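Local coordinates for uncharacterized protein DUF849 (Burkholderia xenovorans LB400, PDB 3E02) that is probably a zinc-dependent beta-keto acid cleavage enzyme of TIM-barrel fold that cleaves 3-keto-5-aminohexanoate, at residues S17-T22 with D260-G265; Y26-P31 with V35-A40; C199-L204 with M241-M246; H216-A221 with A248-N253. One frame throughout, in Å; residues are numbered along the deposited sequence.

The four contacts lie on different parts of one TIM barrel. From the N terminus, the loop after strand 10-13 supplies residues 17-22, which meet residues 260-265 far along the chain, so interaction 1 closes a loop that contains the other three. Interaction 2 follows at once, folding 26-31 onto the first turns of helix 31-44; it touches interaction 1 where Leu27 and Ile29 pack on Thr20 and Pro21. Interactions 3 and 4 come later and cross, their segments alternating along the chain. They join strand 195-201 and helix 211-225 respectively to helix 240-249, touch each other through Met217, and both reach the second subunit.

Interaction 1: S17-T22 with D260-G265; sequences SIHTPT and DSLYSG. With EDO (1,2-ethanediol), chain D; EDO (1,2-ethanediol), chain F.
Leu262 lays its branch point over the imidazole of His19 in a CH-pi contact. CG of Leu262 lies 3.6 Å from the centroid of the His19 ring and only 9° off its normal. The methyls divide the ring between them: CD2 of Leu262 comes to 3.6 Å from His19 ND1, while CD1 of Leu262 rests 3.8 Å from His19 CD2. With CG of His19 anti to its carbonyl carbon (chi1 -63°), the imidazole swings toward 260-265 and runs antiparallel to the leucine side chain. At the ring edge, in its plane, His19 CE1 meets the carbonyl carbon C of Asp260 at 3.5 Å.

Residues 17-22 follow strand 10-13 and residues 260-265 follow strand 253-256, neighbouring parallel strands of the TIM barrel. The contact therefore joins two loops at the C-terminal end of the strands, beside the zinc ligand Glu259; the nearest atom of the Asp260 side chain is about 6 Å from the zinc ion.

Several polar bonds flank this packing. His19 ND1 is hydrogen-bonded to Leu258 O, which, with Leu262 over one face, helps fix the rotation of the ring. Asp260 OD2 forms a salt bridge with Arg255, and Asp260 OD1 accepts from O1 of one of two ethanediols, probably from the crystallisation liquor, at 2.8 Å. Ser261 OG accepts from Tyr263 N at 3.2 Å, closing an ST turn.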
loop_
_atom_site.group_PDB
_atom_site.type_symbol
_atom_site.label_atom_id
_atom_site.label_comp_id
_atom_site.label_asym_id
_atom_site.label_seq_id
_atom_site.Cartn_x
_atom_site.Cartn_y
_atom_site.Cartn_z
ATOM N N SER A 17 -22.298 21.219 10.968
ATOM C CA SER A 17 -21.923 22.241 11.931
ATOM C C SER A 17 -20.548 22.885 11.687
ATOM O O SER A 17 -20.153 23.706 12.513
ATOM C CB SER A 17 -21.914 21.586 13.317
ATOM O OG SER A 17 -20.860 20.639 13.399
ATOM N N ILE A 18 -19.855 22.563 10.577
ATOM C CA ILE A 18 -18.510 23.087 10.233
ATOM C C ILE A 18 -18.590 24.371 9.417
ATOM O O ILE A 18 -17.858 25.335 9.675
ATOM C CB ILE A 18 -17.686 22.036 9.398
ATOM C CG1 ILE A 18 -17.508 20.731 10.178
ATOM C CG2 ILE A 18 -16.330 22.581 8.941
ATOM C CD1 ILE A 18 -17.111 20.902 11.653
ATOM N N HIS A 19 -19.454 24.353 8.398
ATOM C CA HIS A 19 -19.660 25.539 7.553
ATOM C C HIS A 19 -20.551 26.509 8.306
ATOM O O HIS A 19 -21.393 26.097 9.106
ATOM C CB HIS A 19 -20.264 25.183 6.197
ATOM C CG HIS A 19 -19.377 24.300 5.381
ATOM N ND1 HIS A 19 -19.822 23.135 4.799
ATOM C CD2 HIS A 19 -18.056 24.382 5.098
ATOM C CE1 HIS A 19 -18.823 22.559 4.160
ATOM N NE2 HIS A 19 -17.740 23.292 4.322
ATOM N N THR A 20 -20.343 27.803 8.083
ATOM C CA THR A 20 -21.091 28.848 8.779
ATOM C C THR A 20 -21.839 29.702 7.738
ATOM O O THR A 20 -21.486 29.649 6.558
ATOM C CB THR A 20 -20.178 29.681 9.699
ATOM O OG1 THR A 20 -19.300 30.487 8.910
ATOM C CG2 THR A 20 -19.353 28.771 10.648
ATOM N N PRO A 21 -22.900 30.441 8.157
ATOM C CA PRO A 21 -23.721 31.234 7.206
ATOM C C PRO A 21 -22.991 32.192 6.267
ATOM O O PRO A 21 -23.403 32.358 5.109
ATOM C CB PRO A 21 -24.657 32.008 8.129
ATOM C CG PRO A 21 -24.830 31.064 9.303
ATOM C CD PRO A 21 -23.456 30.531 9.528
ATOM N N THR A 22 -21.933 32.821 6.770
ATOM C CA THR A 22 -21.092 33.718 5.969
ATOM C C THR A 22 -20.514 33.036 4.715
ATOM O O THR A 22 -20.342 33.677 3.680
ATOM C CB THR A 22 -19.906 34.270 6.813
ATOM O OG1 THR A 22 -20.424 35.125 7.837
ATOM C CG2 THR A 22 -18.876 35.056 5.932
ATOM N N ASP A 260 -20.371 18.886 4.011
ATOM C CA ASP A 260 -18.995 18.495 3.677
ATOM C C ASP A 260 -18.320 19.383 2.662
ATOM O O ASP A 260 -17.110 19.592 2.742
ATOM C CB ASP A 260 -18.985 17.048 3.137
ATOM C CG ASP A 260 -19.534 16.040 4.116
ATOM O OD1 ASP A 260 -19.507 16.301 5.320
ATOM O OD2 ASP A 260 -20.009 14.971 3.686
ATOM N N SER A 261 -19.090 19.861 1.688
ATOM C CA SER A 261 -18.591 20.808 0.695
ATOM C C SER A 261 -19.673 21.791 0.299
ATOM O O SER A 261 -20.773 21.383 -0.033
ATOM C CB SER A 261 -18.144 20.097 -0.570
ATOM O OG SER A 261 -17.700 21.059 -1.510
ATOM N N LEU A 262 -19.335 23.075 0.254
ATOM C CA LEU A 262 -20.283 24.102 -0.194
ATOM C C LEU A 262 -20.330 24.282 -1.720
ATOM O O LEU A 262 -21.068 25.136 -2.208
ATOM C CB LEU A 262 -19.942 25.435 0.473
ATOM C CG LEU A 262 -20.078 25.488 1.989
ATOM C CD1 LEU A 262 -19.521 26.822 2.509
ATOM C CD2 LEU A 262 -21.535 25.277 2.404
ATOM N N TYR A 263 -19.582 23.464 -2.462
ATOM C CA TYR A 263 -19.387 23.629 -3.906
ATOM C C TYR A 263 -19.997 22.522 -4.748
ATOM O O TYR A 263 -19.966 21.348 -4.349
ATOM C CB TYR A 263 -17.866 23.760 -4.167
ATOM C CG TYR A 263 -17.331 24.972 -3.435
ATOM C CD1 TYR A 263 -17.446 26.238 -3.993
ATOM C CD2 TYR A 263 -16.814 24.865 -2.128
ATOM C CE1 TYR A 263 -17.032 27.399 -3.290
ATOM C CE2 TYR A 263 -16.394 26.012 -1.414
ATOM C CZ TYR A 263 -16.514 27.275 -2.005
ATOM O OH TYR A 263 -16.107 28.404 -1.333
ATOM N N SER A 264 -20.580 22.904 -5.887
ATOM C CA SER A 264 -21.110 21.943 -6.882
ATOM C C SER A 264 -19.997 21.431 -7.793
ATOM O O SER A 264 -20.053 20.316 -8.321
ATOM C CB SER A 264 -22.215 22.587 -7.726
ATOM O OG SER A 264 -21.773 23.771 -8.389
ATOM N N GLY A 265 -19.002 22.278 -8.000
ATOM C CA GLY A 265 -17.835 22.002 -8.831
ATOM C C GLY A 265 -16.827 23.114 -8.611
ATOM O O GLY A 265 -17.073 24.024 -7.804
HETATM C C1 EDO D . -17.852 17.046 8.045
HETATM O O1 EDO D . -17.277 17.296 6.756
HETATM C C2 EDO D . -17.043 15.964 8.754
HETATM O O2 EDO D . -17.372 15.933 10.149
HETATM C C1 EDO F . -15.190 27.362 2.843
HETATM O O1 EDO F . -14.636 27.116 1.549
HETATM C C2 EDO F . -14.102 27.216 3.898
HETATM O O2 EDO F . -14.143 25.898 4.459
#

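Interaction 2: Y26-P31 with V35-A40; sequences YLPITP and VKEGVA
Pro31 O accepts from Val35 N at 2.9 Å, with an N-H...O angle of 159°, which makes this an i to i+4 bond in the first turn of helix 31-44. The irregular chain before the helix passes its start, bringing the CA of Pro28 within 7.3 Å of the CA of Glu37. Thr30 is the N-cap, its hydroxyl capping a backbone N of the first turn, and Glu33 OE1 accepts in return from Thr30 N, an exchange consistent with a capping box.

Among the side chains, Val35 has CG2 anti to its carbonyl carbon, which sets that methyl 3.3 Å from Pro31 O, beside the backbone bond. Two residues on from Val35, Glu37 meets Pro28, its chain running roughly perpendicular to the direction of the proline ring. The Glu37 chain bends at chi2 (-76°), carrying its carboxylate to the start of helix 273-286, where OE1 accepts from Asn273 N and OE2 bonds to Ser272 OG. Pro28 also packs on Asn273 and on Leu258 of another loop. The closest approach between Pro28 and Glu37 is from CG of the proline to CG of the glutamate, 3.8 Å.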
loop_
_atom_site.group_PDB
_atom_site.type_symbol
_atom_site.label_atom_id
_atom_site.label_comp_id
_atom_site.label_asym_id
_atom_site.label_seq_id
_atom_site.Cartn_x
_atom_site.Cartn_y
_atom_site.Cartn_z
ATOM N N TYR A 26 -26.524 29.593 0.541
ATOM C CA TYR A 26 -27.287 28.370 0.306
ATOM C C TYR A 26 -27.149 27.335 1.439
ATOM O O TYR A 26 -27.669 26.220 1.315
ATOM C CB TYR A 26 -26.857 27.756 -1.025
ATOM C CG TYR A 26 -26.828 28.761 -2.164
ATOM C CD1 TYR A 26 -28.015 29.340 -2.638
ATOM C CD2 TYR A 26 -25.626 29.124 -2.775
ATOM C CE1 TYR A 26 -28.004 30.275 -3.697
ATOM C CE2 TYR A 26 -25.599 30.055 -3.833
ATOM C CZ TYR A 26 -26.791 30.625 -4.285
ATOM O OH TYR A 26 -26.767 31.534 -5.322
ATOM N N LEU A 27 -26.469 27.695 2.538
ATOM C CA LEU A 27 -26.324 26.790 3.687
ATOM C C LEU A 27 -27.713 26.637 4.322
ATOM O O LEU A 27 -28.296 27.649 4.718
ATOM C CB LEU A 27 -25.347 27.365 4.721
ATOM C CG LEU A 27 -25.038 26.501 5.951
ATOM C CD1 LEU A 27 -24.239 25.281 5.547
ATOM C CD2 LEU A 27 -24.301 27.312 7.009
ATOM N N PRO A 28 -28.269 25.405 4.393
ATOM C CA PRO A 28 -29.590 25.255 5.036
ATOM C C PRO A 28 -29.532 25.549 6.538
ATOM O O PRO A 28 -28.715 24.961 7.241
ATOM C CB PRO A 28 -29.946 23.787 4.769
ATOM C CG PRO A 28 -29.061 23.392 3.637
ATOM C CD PRO A 28 -27.797 24.098 3.896
ATOM N N ILE A 29 -30.403 26.441 7.011
ATOM C CA ILE A 29 -30.388 26.887 8.411
ATOM C C ILE A 29 -31.664 26.553 9.160
ATOM O O ILE A 29 -31.621 25.875 10.196
ATOM C CB ILE A 29 -30.088 28.412 8.479
ATOM C CG1 ILE A 29 -28.626 28.672 8.073
ATOM C CG2 ILE A 29 -30.319 28.979 9.888
ATOM C CD1 ILE A 29 -28.272 30.139 7.907
ATOM N N THR A 30 -32.789 27.039 8.645
ATOM C CA THR A 30 -34.069 26.860 9.336
ATOM C C THR A 30 -34.587 25.433 9.174
ATOM O O THR A 30 -34.187 24.731 8.230
ATOM C CB THR A 30 -35.161 27.813 8.821
ATOM O OG1 THR A 30 -35.451 27.507 7.455
ATOM C CG2 THR A 30 -34.729 29.277 8.949
ATOM N N PRO A 31 -35.452 24.979 10.108
ATOM C CA PRO A 31 -36.072 23.664 9.920
ATOM C C PRO A 31 -36.783 23.505 8.569
ATOM O O PRO A 31 -36.676 22.451 7.962
ATOM C CB PRO A 31 -37.047 23.571 11.089
ATOM C CG PRO A 31 -36.401 24.385 12.133
ATOM C CD PRO A 31 -35.851 25.568 11.396
ATOM N N VAL A 35 -35.994 20.675 5.723
ATOM C CA VAL A 35 -37.015 19.799 5.127
ATOM C C VAL A 35 -36.978 19.889 3.595
ATOM O O VAL A 35 -36.937 18.863 2.919
ATOM C CB VAL A 35 -38.443 20.125 5.617
ATOM C CG1 VAL A 35 -39.495 19.268 4.866
ATOM C CG2 VAL A 35 -38.553 19.923 7.134
ATOM N N LYS A 36 -36.996 21.115 3.067
ATOM C CA LYS A 36 -36.980 21.372 1.615
ATOM C C LYS A 36 -35.740 20.735 0.963
ATOM O O LYS A 36 -35.839 20.043 -0.050
ATOM C CB LYS A 36 -37.030 22.886 1.335
ATOM C CG LYS A 36 -37.211 23.263 -0.140
ATOM C CD LYS A 36 -37.375 24.786 -0.345
ATOM N N GLU A 37 -34.588 20.941 1.588
ATOM C CA GLU A 37 -33.317 20.381 1.107
ATOM C C GLU A 37 -33.231 18.858 1.213
ATOM O O GLU A 37 -32.758 18.201 0.274
ATOM C CB GLU A 37 -32.144 21.061 1.824
ATOM C CG GLU A 37 -31.862 22.414 1.237
ATOM C CD GLU A 37 -31.143 22.281 -0.105
ATOM O OE1 GLU A 37 -29.970 21.843 -0.102
ATOM O OE2 GLU A 37 -31.781 22.561 -1.153
ATOM N N GLY A 38 -33.696 18.312 2.338
ATOM C CA GLY A 38 -33.726 16.872 2.561
ATOM C C GLY A 38 -34.600 16.172 1.529
ATOM O O GLY A 38 -34.189 15.163 0.946
ATOM N N VAL A 39 -35.791 16.731 1.283
ATOM C CA VAL A 39 -36.720 16.197 0.283
ATOM C C VAL A 39 -36.115 16.242 -1.124
ATOM O O VAL A 39 -36.162 15.244 -1.835
ATOM C CB VAL A 39 -38.102 16.899 0.322
ATOM C CG1 VAL A 39 -39.016 16.402 -0.815
ATOM C CG2 VAL A 39 -38.788 16.650 1.689
ATOM N N ALA A 40 -35.518 17.378 -1.492
ATOM C CA ALA A 40 -34.857 17.536 -2.804
ATOM C C ALA A 40 -33.716 16.529 -2.992
ATOM O O ALA A 40 -33.595 15.918 -4.061
ATOM C CB ALA A 40 -34.351 18.973 -3.003
#

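Interaction 3: C199-L204 with M241-M246; sequences CVFGIL and MPFVTM. With EDO (1,2-ethanediol), chain J.
Phe201 and Phe243 make the whole of the direct contact, both of them buried. Phe243 brings one side of its ring, CD2 and CE2, over a face of Phe201: CE2 of Phe243 lies 3.6 Å from CG of Phe201, offset from the centre toward the rim, and CD2 of Phe243 is equally close to CD1 of Phe201. The planes meet at 38°, with centroids of the Phe201 and Phe243 rings 4.9 Å apart, an oblique aromatic pair. Phe243 reaches this position with chi1 of -91°, displaced from the usual staggered value. The helix itself is well packed: Met241 O takes both Thr245 N and Thr245 OG1, the hydroxyl at 2.7 Å, the two donors arriving from opposite faces of the carbonyl plane. This part of the helix packs against the second subunit, Thr245 meeting Thr245 of that chain.

The chain is looser beyond the end of the strand. Residues 202-204 are partly exposed and turn away from the helix, starting at Gly202 with its positive phi (95°). Here an ethanediol, probably from the crystallisation liquor, donates through O2 to Ile203 O at 2.7 Å, and weakly through O1 to Gly202 O.

Phe201 also touches Leu214 of helix 211-225, and Phe243 touches Val233 and Ala235 of strand 229-235, an apolar layer characteristic of the space between strands and outer helices in a TIM barrel.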
loop_
_atom_site.group_PDB
_atom_site.type_symbol
_atom_site.label_atom_id
_atom_site.label_comp_id
_atom_site.label_asym_id
_atom_site.label_seq_id
_atom_site.Cartn_x
_atom_site.Cartn_y
_atom_site.Cartn_z
ATOM N N CYS A 199 -15.519 6.449 6.254
ATOM C CA CYS A 199 -14.163 7.001 6.329
ATOM C C CYS A 199 -14.226 8.480 5.939
ATOM O O CYS A 199 -14.815 8.824 4.914
ATOM C CB CYS A 199 -13.211 6.224 5.449
ATOM S SG CYS A 199 -13.098 4.492 5.989
ATOM N N VAL A 200 -13.593 9.332 6.745
ATOM C CA VAL A 200 -13.674 10.793 6.619
ATOM C C VAL A 200 -12.310 11.379 6.308
ATOM O O VAL A 200 -11.386 11.266 7.125
ATOM C CB VAL A 200 -14.214 11.410 7.928
ATOM C CG1 VAL A 200 -14.366 12.906 7.790
ATOM C CG2 VAL A 200 -15.550 10.753 8.328
ATOM N N PHE A 201 -12.196 12.038 5.147
ATOM C CA PHE A 201 -10.912 12.569 4.664
ATOM C C PHE A 201 -10.882 14.084 4.532
ATOM O O PHE A 201 -11.874 14.699 4.162
ATOM C CB PHE A 201 -10.585 11.960 3.304
ATOM C CG PHE A 201 -10.530 10.472 3.326
ATOM C CD1 PHE A 201 -11.687 9.724 3.105
ATOM C CD2 PHE A 201 -9.346 9.803 3.633
ATOM C CE1 PHE A 201 -11.663 8.335 3.189
ATOM C CE2 PHE A 201 -9.310 8.402 3.697
ATOM C CZ PHE A 201 -10.471 7.677 3.474
ATOM N N GLY A 202 -9.724 14.665 4.842
ATOM C CA GLY A 202 -9.493 16.091 4.646
ATOM C C GLY A 202 -9.708 17.031 5.807
ATOM O O GLY A 202 -9.567 18.230 5.621
ATOM N N ILE A 203 -10.029 16.522 6.997
ATOM C CA ILE A 203 -10.168 17.381 8.176
ATOM C C ILE A 203 -8.769 17.571 8.767
ATOM O O ILE A 203 -8.031 16.596 8.914
ATOM C CB ILE A 203 -11.096 16.769 9.250
ATOM C CG1 ILE A 203 -12.517 16.550 8.695
ATOM C CG2 ILE A 203 -11.129 17.639 10.530
ATOM C CD1 ILE A 203 -13.259 17.827 8.324
ATOM N N LEU A 204 -8.417 18.815 9.112
ATOM C CA LEU A 204 -7.132 19.113 9.775
ATOM C C LEU A 204 -7.260 18.614 11.227
ATOM O O LEU A 204 -8.025 19.163 12.032
ATOM C CB LEU A 204 -6.769 20.602 9.704
ATOM C CG LEU A 204 -5.426 21.039 10.308
ATOM C CD1 LEU A 204 -4.255 20.191 9.769
ATOM C CD2 LEU A 204 -5.169 22.564 10.129
HETATM N N MSE A 241 -15.946 15.019 -4.564
HETATM C CA MSE A 241 -16.270 14.210 -5.752
HETATM C C MSE A 241 -15.248 13.135 -6.132
HETATM O O MSE A 241 -15.649 11.990 -6.382
HETATM C CB MSE A 241 -16.688 15.088 -6.937
HETATM C CG MSE A 241 -18.022 15.778 -6.674
HETATM SE SE MSE A 241 -19.537 14.542 -6.472
HETATM C CE MSE A 241 -20.818 15.791 -5.747
ATOM N N PRO A 242 -13.947 13.477 -6.179
ATOM C CA PRO A 242 -12.941 12.427 -6.443
ATOM C C PRO A 242 -12.960 11.301 -5.419
ATOM O O PRO A 242 -12.875 10.137 -5.800
ATOM C CB PRO A 242 -11.605 13.181 -6.363
ATOM C CG PRO A 242 -11.937 14.581 -6.535
ATOM C CD PRO A 242 -13.328 14.813 -6.123
ATOM N N PHE A 243 -13.089 11.644 -4.136
ATOM C CA PHE A 243 -13.113 10.604 -3.081
ATOM C C PHE A 243 -14.333 9.695 -3.120
ATOM O O PHE A 243 -14.170 8.490 -3.011
ATOM C CB PHE A 243 -12.889 11.176 -1.679
ATOM C CG PHE A 243 -11.451 11.192 -1.306
ATOM C CD1 PHE A 243 -10.565 12.066 -1.934
ATOM C CD2 PHE A 243 -10.950 10.250 -0.416
ATOM C CE1 PHE A 243 -9.201 12.041 -1.626
ATOM C CE2 PHE A 243 -9.598 10.219 -0.106
ATOM C CZ PHE A 243 -8.729 11.095 -0.713
ATOM N N VAL A 244 -15.525 10.259 -3.287
ATOM C CA VAL A 244 -16.739 9.435 -3.373
ATOM C C VAL A 244 -16.762 8.622 -4.677
ATOM O O VAL A 244 -17.300 7.529 -4.670
ATOM C CB VAL A 244 -18.043 10.207 -3.139
ATOM C CG1 VAL A 244 -18.044 10.797 -1.707
ATOM C CG2 VAL A 244 -18.287 11.298 -4.195
ATOM N N THR A 245 -16.189 9.150 -5.771
ATOM C CA THR A 245 -16.058 8.382 -7.033
ATOM C C THR A 245 -15.118 7.184 -6.795
ATOM O O THR A 245 -15.413 6.053 -7.213
ATOM C CB THR A 245 -15.596 9.251 -8.193
ATOM O OG1 THR A 245 -16.531 10.326 -8.356
ATOM C CG2 THR A 245 -15.497 8.439 -9.510
HETATM N N MSE A 246 -13.998 7.434 -6.114
HETATM C CA MSE A 246 -13.038 6.378 -5.730
HETATM C C MSE A 246 -13.775 5.298 -4.905
HETATM O O MSE A 246 -13.628 4.096 -5.161
HETATM C CB MSE A 246 -11.859 7.028 -4.964
HETATM C CG MSE A 246 -10.552 6.263 -4.803
HETATM SE SE MSE A 246 -9.075 7.655 -4.875
HETATM C CE MSE A 246 -9.656 8.801 -3.583
HETATM C C1 EDO J . -5.149 18.352 5.905
HETATM O O1 EDO J . -6.412 19.027 6.081
HETATM C C2 EDO J . -5.068 17.019 6.649
HETATM O O2 EDO J . -6.322 16.337 6.811
#

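Interaction 4: H216-A221 with A248-N253; sequences HMRTIA and AILGGN
The Schellman motif that ends helix 240-249 presents Leu250 to Arg218 of helix 211-225. Gly251 adopts a positive phi (89°), a conformation well suited to glycine, and its N bonds back to Ala248 O at 3.1 Å. The turn brings the carbonyl of Leu250 round to the guanidinium. NH1 of Arg218 comes to 2.8 Å from Leu250 O, but the angle is too poor for a hydrogen bond, and the pair is better seen as a close polar approach that may be electrostatically favourable at a helix C terminus.

The leucine side chain makes the other half of the contact. CD2 of Leu250 lies over one face of the guanidinium, offset toward its rim, 3.8 Å from NH2 of Arg218 and 3.9 Å from CZ of Arg218. CB of Leu250 approaches NH1 of Arg218 at 3.8 Å. The arginine leaves its helix with CG anti to the backbone N (chi1 -167°), then bends at chi3 (58°), turning the flat group onto the leucine.

The charged end has its main partner on another chain: Arg218 NH2 forms a salt bridge with Glu212 of the second subunit, whose Pro211 also packs on Leu250. Arg218 further touches Tyr229 of strand 229-235, the strand that separates the two helices in sequence. Two consecutive outer helices of a TIM barrel are thus joined where they enter a subunit interface, through a Schellman-capped helix end.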
loop_
_atom_site.group_PDB
_atom_site.type_symbol
_atom_site.label_atom_id
_atom_site.label_comp_id
_atom_site.label_asym_id
_atom_site.label_seq_id
_atom_site.Cartn_x
_atom_site.Cartn_y
_atom_site.Cartn_z
ATOM N N HIS A 216 -5.714 2.289 1.849
ATOM C CA HIS A 216 -5.098 1.759 3.060
ATOM C C HIS A 216 -6.146 1.424 4.120
ATOM O O HIS A 216 -6.099 0.348 4.698
ATOM C CB HIS A 216 -4.031 2.692 3.638
ATOM C CG HIS A 216 -3.381 2.148 4.873
ATOM N ND1 HIS A 216 -2.509 1.080 4.847
ATOM C CD2 HIS A 216 -3.503 2.503 6.174
ATOM C CE1 HIS A 216 -2.116 0.809 6.080
ATOM N NE2 HIS A 216 -2.701 1.664 6.903
HETATM N N MSE A 217 -7.074 2.353 4.364
HETATM C CA MSE A 217 -8.154 2.119 5.325
HETATM C C MSE A 217 -9.028 0.924 4.923
HETATM O O MSE A 217 -9.428 0.144 5.794
HETATM C CB MSE A 217 -8.974 3.388 5.547
HETATM C CG MSE A 217 -8.224 4.432 6.370
HETATM SE SE MSE A 217 -9.292 5.988 6.725
HETATM C CE MSE A 217 -10.297 5.267 8.218
ATOM N N ARG A 218 -9.274 0.737 3.619
ATOM C CA ARG A 218 -10.036 -0.435 3.168
ATOM C C ARG A 218 -9.261 -1.735 3.464
ATOM O O ARG A 218 -9.857 -2.726 3.900
ATOM C CB ARG A 218 -10.423 -0.371 1.688
ATOM C CG ARG A 218 -11.468 -1.450 1.407
ATOM C CD ARG A 218 -11.894 -1.595 0.038
ATOM N NE ARG A 218 -10.809 -1.892 -0.896
ATOM C CZ ARG A 218 -11.004 -2.325 -2.136
ATOM N NH1 ARG A 218 -12.230 -2.593 -2.579
ATOM N NH2 ARG A 218 -9.959 -2.539 -2.920
ATOM N N THR A 219 -7.942 -1.724 3.244
ATOM C CA THR A 219 -7.082 -2.887 3.526
ATOM C C THR A 219 -7.099 -3.276 5.004
ATOM O O THR A 219 -7.227 -4.465 5.346
ATOM C CB THR A 219 -5.631 -2.624 3.054
ATOM O OG1 THR A 219 -5.667 -2.432 1.642
ATOM C CG2 THR A 219 -4.705 -3.772 3.372
ATOM N N ILE A 220 -7.003 -2.271 5.862
ATOM C CA ILE A 220 -7.049 -2.474 7.312
ATOM C C ILE A 220 -8.434 -2.945 7.757
ATOM O O ILE A 220 -8.529 -3.892 8.549
ATOM C CB ILE A 220 -6.599 -1.199 8.075
ATOM C CG1 ILE A 220 -5.118 -0.894 7.771
ATOM C CG2 ILE A 220 -6.819 -1.350 9.578
ATOM C CD1 ILE A 220 -4.115 -2.038 8.068
ATOM N N ALA A 221 -9.492 -2.312 7.240
ATOM C CA ALA A 221 -10.886 -2.711 7.551
ATOM C C ALA A 221 -11.146 -4.159 7.115
ATOM O O ALA A 221 -11.792 -4.913 7.848
ATOM C CB ALA A 221 -11.891 -1.770 6.910
ATOM N N ALA A 248 -17.001 4.502 -4.906
ATOM C CA ALA A 248 -17.873 3.764 -5.859
ATOM C C ALA A 248 -17.080 2.693 -6.619
ATOM O O ALA A 248 -17.501 1.544 -6.682
ATOM C CB ALA A 248 -18.549 4.728 -6.849
ATOM N N ILE A 249 -15.927 3.092 -7.151
ATOM C CA ILE A 249 -14.995 2.205 -7.888
ATOM C C ILE A 249 -14.493 1.044 -7.016
ATOM O O ILE A 249 -14.378 -0.101 -7.480
ATOM C CB ILE A 249 -13.822 3.022 -8.472
ATOM C CG1 ILE A 249 -14.344 3.932 -9.600
ATOM C CG2 ILE A 249 -12.682 2.110 -8.990
ATOM C CD1 ILE A 249 -13.321 4.944 -10.081
ATOM N N LEU A 250 -14.226 1.335 -5.745
ATOM C CA LEU A 250 -13.799 0.308 -4.785
ATOM C C LEU A 250 -14.926 -0.606 -4.252
ATOM O O LEU A 250 -14.650 -1.486 -3.440
ATOM C CB LEU A 250 -13.072 0.971 -3.603
ATOM C CG LEU A 250 -11.776 1.729 -3.905
ATOM C CD1 LEU A 250 -11.292 2.383 -2.609
ATOM C CD2 LEU A 250 -10.701 0.812 -4.512
ATOM N N GLY A 251 -16.176 -0.418 -4.679
ATOM C CA GLY A 251 -17.304 -1.226 -4.207
ATOM C C GLY A 251 -17.955 -0.659 -2.966
ATOM O O GLY A 251 -18.732 -1.358 -2.311
ATOM N N GLY A 252 -17.665 0.621 -2.666
ATOM C CA GLY A 252 -18.190 1.320 -1.515
ATOM C C GLY A 252 -19.368 2.222 -1.805
ATOM O O GLY A 252 -19.882 2.297 -2.946
ATOM N N ASN A 253 -19.784 2.908 -0.750
ATOM C CA ASN A 253 -20.917 3.816 -0.747
ATOM C C ASN A 253 -20.429 5.266 -0.663
ATOM O O ASN A 253 -19.234 5.522 -0.453
ATOM C CB ASN A 253 -21.849 3.429 0.397
ATOM C CG ASN A 253 -22.342 1.998 0.263
ATOM O OD1 ASN A 253 -23.256 1.729 -0.507
ATOM N ND2 ASN A 253 -21.713 1.072 0.994
#